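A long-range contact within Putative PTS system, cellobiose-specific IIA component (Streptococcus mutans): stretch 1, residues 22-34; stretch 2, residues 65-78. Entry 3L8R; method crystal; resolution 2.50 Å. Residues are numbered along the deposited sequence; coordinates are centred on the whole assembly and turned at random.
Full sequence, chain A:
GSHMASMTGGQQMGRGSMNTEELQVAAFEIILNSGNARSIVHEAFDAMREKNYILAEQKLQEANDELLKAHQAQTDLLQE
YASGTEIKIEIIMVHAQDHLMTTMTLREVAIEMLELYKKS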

# COMPACT_ATOMS: atom_id res chain seq x y z
N GLU A 22 23.65 8.66 -3.86
CA GLU A 22 23.20 8.23 -2.53
C GLU A 22 21.74 7.83 -2.48
O GLU A 22 21.39 6.78 -1.91
CB GLU A 22 23.41 9.34 -1.52
CG GLU A 22 24.12 8.88 -0.26
CD GLU A 22 24.34 10.04 0.72
OE1 GLU A 22 24.39 11.21 0.27
OE2 GLU A 22 24.46 9.75 1.94
N LEU A 23 20.89 8.65 -3.10
CA LEU A 23 19.45 8.40 -3.16
C LEU A 23 19.08 7.24 -4.08
O LEU A 23 18.09 6.55 -3.83
CB LEU A 23 18.73 9.61 -3.69
CG LEU A 23 18.86 10.90 -2.92
CD1 LEU A 23 18.11 11.97 -3.71
CD2 LEU A 23 18.27 10.70 -1.51
N GLN A 24 19.84 7.04 -5.15
CA GLN A 24 19.58 5.84 -5.95
C GLN A 24 19.98 4.61 -5.14
O GLN A 24 19.24 3.64 -5.11
CB GLN A 24 20.31 5.89 -7.29
CG GLN A 24 19.87 7.02 -8.21
CD GLN A 24 20.84 7.22 -9.39
OE1 GLN A 24 20.91 6.39 -10.31
NE2 GLN A 24 21.59 8.33 -9.37
N VAL A 25 21.12 4.68 -4.44
CA VAL A 25 21.58 3.56 -3.62
C VAL A 25 20.50 3.21 -2.60
O VAL A 25 19.98 2.10 -2.61
CB VAL A 25 22.89 3.85 -2.86
CG1 VAL A 25 23.41 2.58 -2.15
CG2 VAL A 25 23.93 4.33 -3.82
N ALA A 26 20.16 4.20 -1.75
CA ALA A 26 19.03 4.15 -0.81
C ALA A 26 17.77 3.55 -1.43
O ALA A 26 17.16 2.68 -0.85
CB ALA A 26 18.73 5.54 -0.27
N ALA A 27 17.41 3.98 -2.63
CA ALA A 27 16.17 3.49 -3.19
C ALA A 27 16.30 2.02 -3.53
O ALA A 27 15.33 1.28 -3.46
CB ALA A 27 15.79 4.28 -4.42
N PHE A 28 17.49 1.59 -3.90
CA PHE A 28 17.64 0.25 -4.37
C PHE A 28 17.75 -0.67 -3.19
O PHE A 28 17.27 -1.81 -3.22
CB PHE A 28 18.80 0.13 -5.39
CG PHE A 28 18.32 0.12 -6.81
CD1 PHE A 28 17.56 -0.99 -7.29
CD2 PHE A 28 18.54 1.22 -7.66
CE1 PHE A 28 17.05 -1.00 -8.59
CE2 PHE A 28 18.04 1.24 -8.98
CZ PHE A 28 17.30 0.12 -9.46
N GLU A 29 18.34 -0.14 -2.13
CA GLU A 29 18.41 -0.83 -0.86
C GLU A 29 16.99 -1.15 -0.35
O GLU A 29 16.70 -2.27 0.09
CB GLU A 29 19.12 0.07 0.14
CG GLU A 29 19.79 -0.68 1.24
CD GLU A 29 20.46 0.20 2.26
OE1 GLU A 29 20.56 1.43 2.04
OE2 GLU A 29 20.90 -0.35 3.28
N ILE A 30 16.11 -0.17 -0.45
CA ILE A 30 14.74 -0.33 -0.04
C ILE A 30 14.01 -1.35 -0.94
O ILE A 30 13.53 -2.37 -0.46
CB ILE A 30 14.02 1.06 0.05
CG1 ILE A 30 14.64 1.91 1.19
CG2 ILE A 30 12.50 0.87 0.21
CD1 ILE A 30 14.27 3.41 1.15
N ILE A 31 13.97 -1.12 -2.24
CA ILE A 31 13.42 -2.12 -3.17
C ILE A 31 13.97 -3.53 -3.03
O ILE A 31 13.20 -4.49 -2.97
CB ILE A 31 13.65 -1.69 -4.62
CG1 ILE A 31 13.02 -0.33 -4.87
CG2 ILE A 31 13.03 -2.68 -5.53
CD1 ILE A 31 13.66 0.48 -5.94
N LEU A 32 15.30 -3.70 -3.00
CA LEU A 32 15.83 -5.07 -2.89
C LEU A 32 15.44 -5.77 -1.61
O LEU A 32 15.01 -6.92 -1.64
CB LEU A 32 17.37 -5.16 -3.07
CG LEU A 32 17.72 -5.04 -4.56
CD1 LEU A 32 19.14 -4.47 -4.77
CD2 LEU A 32 17.50 -6.38 -5.29
N ASN A 33 15.62 -5.08 -0.48
CA ASN A 33 15.30 -5.70 0.79
C ASN A 33 13.81 -5.85 1.02
O ASN A 33 13.37 -6.83 1.62
CB ASN A 33 15.95 -4.96 1.95
CG ASN A 33 17.46 -5.16 1.98
OD1 ASN A 33 17.95 -6.28 1.79
ND2 ASN A 33 18.20 -4.07 2.21
N SER A 34 13.02 -4.94 0.51
CA SER A 34 11.60 -5.15 0.72
C SER A 34 11.06 -6.18 -0.26
O SER A 34 10.20 -6.99 0.12
CB SER A 34 10.79 -3.83 0.81
OG SER A 34 10.32 -3.37 -0.46
N ASP A 65 12.85 -9.48 9.67
CA ASP A 65 14.28 -9.21 9.70
C ASP A 65 14.71 -8.43 8.47
O ASP A 65 15.50 -7.49 8.59
CB ASP A 65 15.11 -10.49 9.76
CG ASP A 65 14.98 -11.21 11.07
OD1 ASP A 65 14.67 -10.54 12.10
OD2 ASP A 65 15.17 -12.47 11.04
N GLU A 66 14.24 -8.85 7.30
CA GLU A 66 14.58 -8.16 6.07
C GLU A 66 13.90 -6.80 5.91
O GLU A 66 14.56 -5.79 5.56
CB GLU A 66 14.28 -9.04 4.87
CG GLU A 66 14.82 -10.42 5.06
CD GLU A 66 16.32 -10.43 5.40
OE1 GLU A 66 17.06 -9.43 5.21
OE2 GLU A 66 16.75 -11.50 5.85
N LEU A 67 12.60 -6.77 6.19
CA LEU A 67 11.85 -5.53 6.11
C LEU A 67 12.52 -4.46 6.93
O LEU A 67 12.69 -3.35 6.45
CB LEU A 67 10.40 -5.71 6.55
CG LEU A 67 9.29 -5.68 5.51
CD1 LEU A 67 8.04 -5.22 6.25
CD2 LEU A 67 9.61 -4.72 4.34
N LEU A 68 12.92 -4.80 8.14
CA LEU A 68 13.62 -3.85 9.01
C LEU A 68 14.77 -3.11 8.35
O LEU A 68 14.95 -1.90 8.59
CB LEU A 68 14.13 -4.53 10.28
CG LEU A 68 14.06 -3.56 11.46
CD1 LEU A 68 12.76 -3.88 12.27
CD2 LEU A 68 15.38 -3.56 12.34
N LYS A 69 15.51 -3.81 7.49
CA LYS A 69 16.63 -3.14 6.80
C LYS A 69 16.08 -2.05 5.90
O LYS A 69 16.68 -0.94 5.82
CB LYS A 69 17.48 -4.11 5.99
CG LYS A 69 18.09 -5.25 6.80
CD LYS A 69 18.62 -6.32 5.85
CE LYS A 69 19.35 -7.45 6.65
NZ LYS A 69 19.91 -8.46 5.71
N ALA A 70 14.94 -2.36 5.27
CA ALA A 70 14.25 -1.41 4.38
C ALA A 70 13.66 -0.26 5.17
O ALA A 70 13.87 0.91 4.80
CB ALA A 70 13.22 -2.11 3.50
N HIS A 71 12.96 -0.56 6.27
CA HIS A 71 12.41 0.50 7.12
C HIS A 71 13.54 1.43 7.61
O HIS A 71 13.39 2.64 7.59
CB HIS A 71 11.55 -0.04 8.29
CG HIS A 71 10.06 -0.04 8.02
ND1 HIS A 71 9.32 1.11 7.84
CD2 HIS A 71 9.17 -1.07 7.91
CE1 HIS A 71 8.06 0.80 7.59
NE2 HIS A 71 7.94 -0.52 7.63
N GLN A 72 14.67 0.86 8.01
CA GLN A 72 15.78 1.68 8.51
C GLN A 72 16.22 2.68 7.48
O GLN A 72 16.42 3.87 7.78
CB GLN A 72 16.98 0.81 8.88
CG GLN A 72 18.05 1.54 9.68
CD GLN A 72 17.54 2.03 11.06
OE1 GLN A 72 17.32 3.23 11.28
NE2 GLN A 72 17.32 1.09 11.98
N ALA A 73 16.38 2.22 6.24
CA ALA A 73 16.84 3.10 5.20
C ALA A 73 15.81 4.19 4.92
O ALA A 73 16.17 5.35 4.79
CB ALA A 73 17.21 2.35 3.99
N GLN A 74 14.53 3.83 4.88
CA GLN A 74 13.50 4.87 4.81
C GLN A 74 13.55 5.82 6.02
O GLN A 74 13.41 7.05 5.88
CB GLN A 74 12.07 4.32 4.61
CG GLN A 74 11.04 5.42 4.55
CD GLN A 74 9.66 4.91 4.22
OE1 GLN A 74 8.87 4.56 5.10
NE2 GLN A 74 9.36 4.84 2.94
N THR A 75 13.75 5.27 7.21
CA THR A 75 13.80 6.15 8.38
C THR A 75 14.96 7.15 8.31
O THR A 75 14.81 8.32 8.73
CB THR A 75 13.75 5.38 9.71
OG1 THR A 75 12.63 4.49 9.70
CG2 THR A 75 13.56 6.34 10.87
N ASP A 76 16.10 6.71 7.76
CA ASP A 76 17.29 7.57 7.69
C ASP A 76 17.01 8.71 6.75
O ASP A 76 17.38 9.86 7.03
CB ASP A 76 18.53 6.81 7.20
CG ASP A 76 19.02 5.74 8.18
OD1 ASP A 76 18.60 5.72 9.37
OD2 ASP A 76 19.84 4.90 7.74
N LEU A 77 16.34 8.40 5.64
CA LEU A 77 15.94 9.42 4.67
C LEU A 77 15.01 10.44 5.27
O LEU A 77 15.26 11.65 5.17
CB LEU A 77 15.28 8.79 3.48
CG LEU A 77 16.20 7.98 2.60
CD1 LEU A 77 15.34 7.49 1.46
CD2 LEU A 77 17.37 8.82 2.11
N LEU A 78 13.92 9.97 5.87
CA LEU A 78 12.97 10.85 6.55
C LEU A 78 13.70 11.74 7.57
O LEU A 78 13.53 12.95 7.57
CB LEU A 78 11.90 10.03 7.23
CG LEU A 78 10.56 9.75 6.56
CD1 LEU A 78 10.55 9.92 5.10
CD2 LEU A 78 10.07 8.36 6.96

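Both stretches are helical throughout, and they pack nearly antiparallel: their N-to-C directions differ by 160° and their axes come within 8.0 Å of each other. The backbone register shows where they are tightest. The CA atoms of Ile-30 and Ala-70 lie 4.6 Å apart, against 5.4 Å for the CA atoms of Ser-34 and Leu-67 and 6.5 Å for those of Ala-26 and Ala-73. With only a methyl group on Ala-70, the two backbones can come this close at Ile-30. The contact buries 519 Å², both sides summed.

Apolar packing accounts for much of the contact, and Ile-30 is its centre. Its side chain is a knob set among Ala-70, Ala-73, Gln-74 and Leu-77. The CA-to-CB bond points sideways, but with chi1 at -66° (m) and chi2 at 166° (t) the end of the chain comes nearer the opposing helix. Ile-30 CG1 meets Ala-73 CB at 3.8 Å and also lies 3.8 Å from Ala-70 O, while Ile-30 CD1 reaches Leu-77 CD1 at 4.2 Å and Gln-74 CB at 4.2 Å. The small alanines leave room for the branched chain, and the longer Leu-77 closes the hole. Leu-77 also extends the apolar strip toward the start of stretch 1: Leu-77 CD1 is 4.3 Å from Ala-26 CB, and Leu-77 CD2 is 4.2 Å from Leu-23 CD2.

Toward the other end, Ser-34 packs through carbon. Ser-34 CB lies 3.8 Å from Leu-67 CD2 and 4.0 Å from Ala-70 CB. Leu-67 directs its CA-to-CB bond away, yet the end of its side chain returns to make this contact. The small serine suits a place where the backbones are close, and its OG is satisfied by a hydrogen bond elsewhere in the structure.

Polar residues contribute mainly by van der Waals contact, since no hydrogen bond crosses between the stretches. Asn-33 points toward stretch 2 and has 80 Å² covered by it, as much as Ile-30. Asn-33 CB sits 4.0 Å from Glu-66 O and 4.2 Å from Ala-70 CB, and Asn-33 ND2 is 3.8 Å from Lys-69 CB. At the exposed margin, the extended side chain of Glu-29 brings Glu-29 OE1 to 4.0 Å from Ala-73 CB.

The one salt bridge here is internal to stretch 2: Lys-69 NZ donates to Glu-66 OE1 at 3.1 Å. It pairs two charged chains about one helical turn apart, beside the Asn-33 contact, without linking the helices.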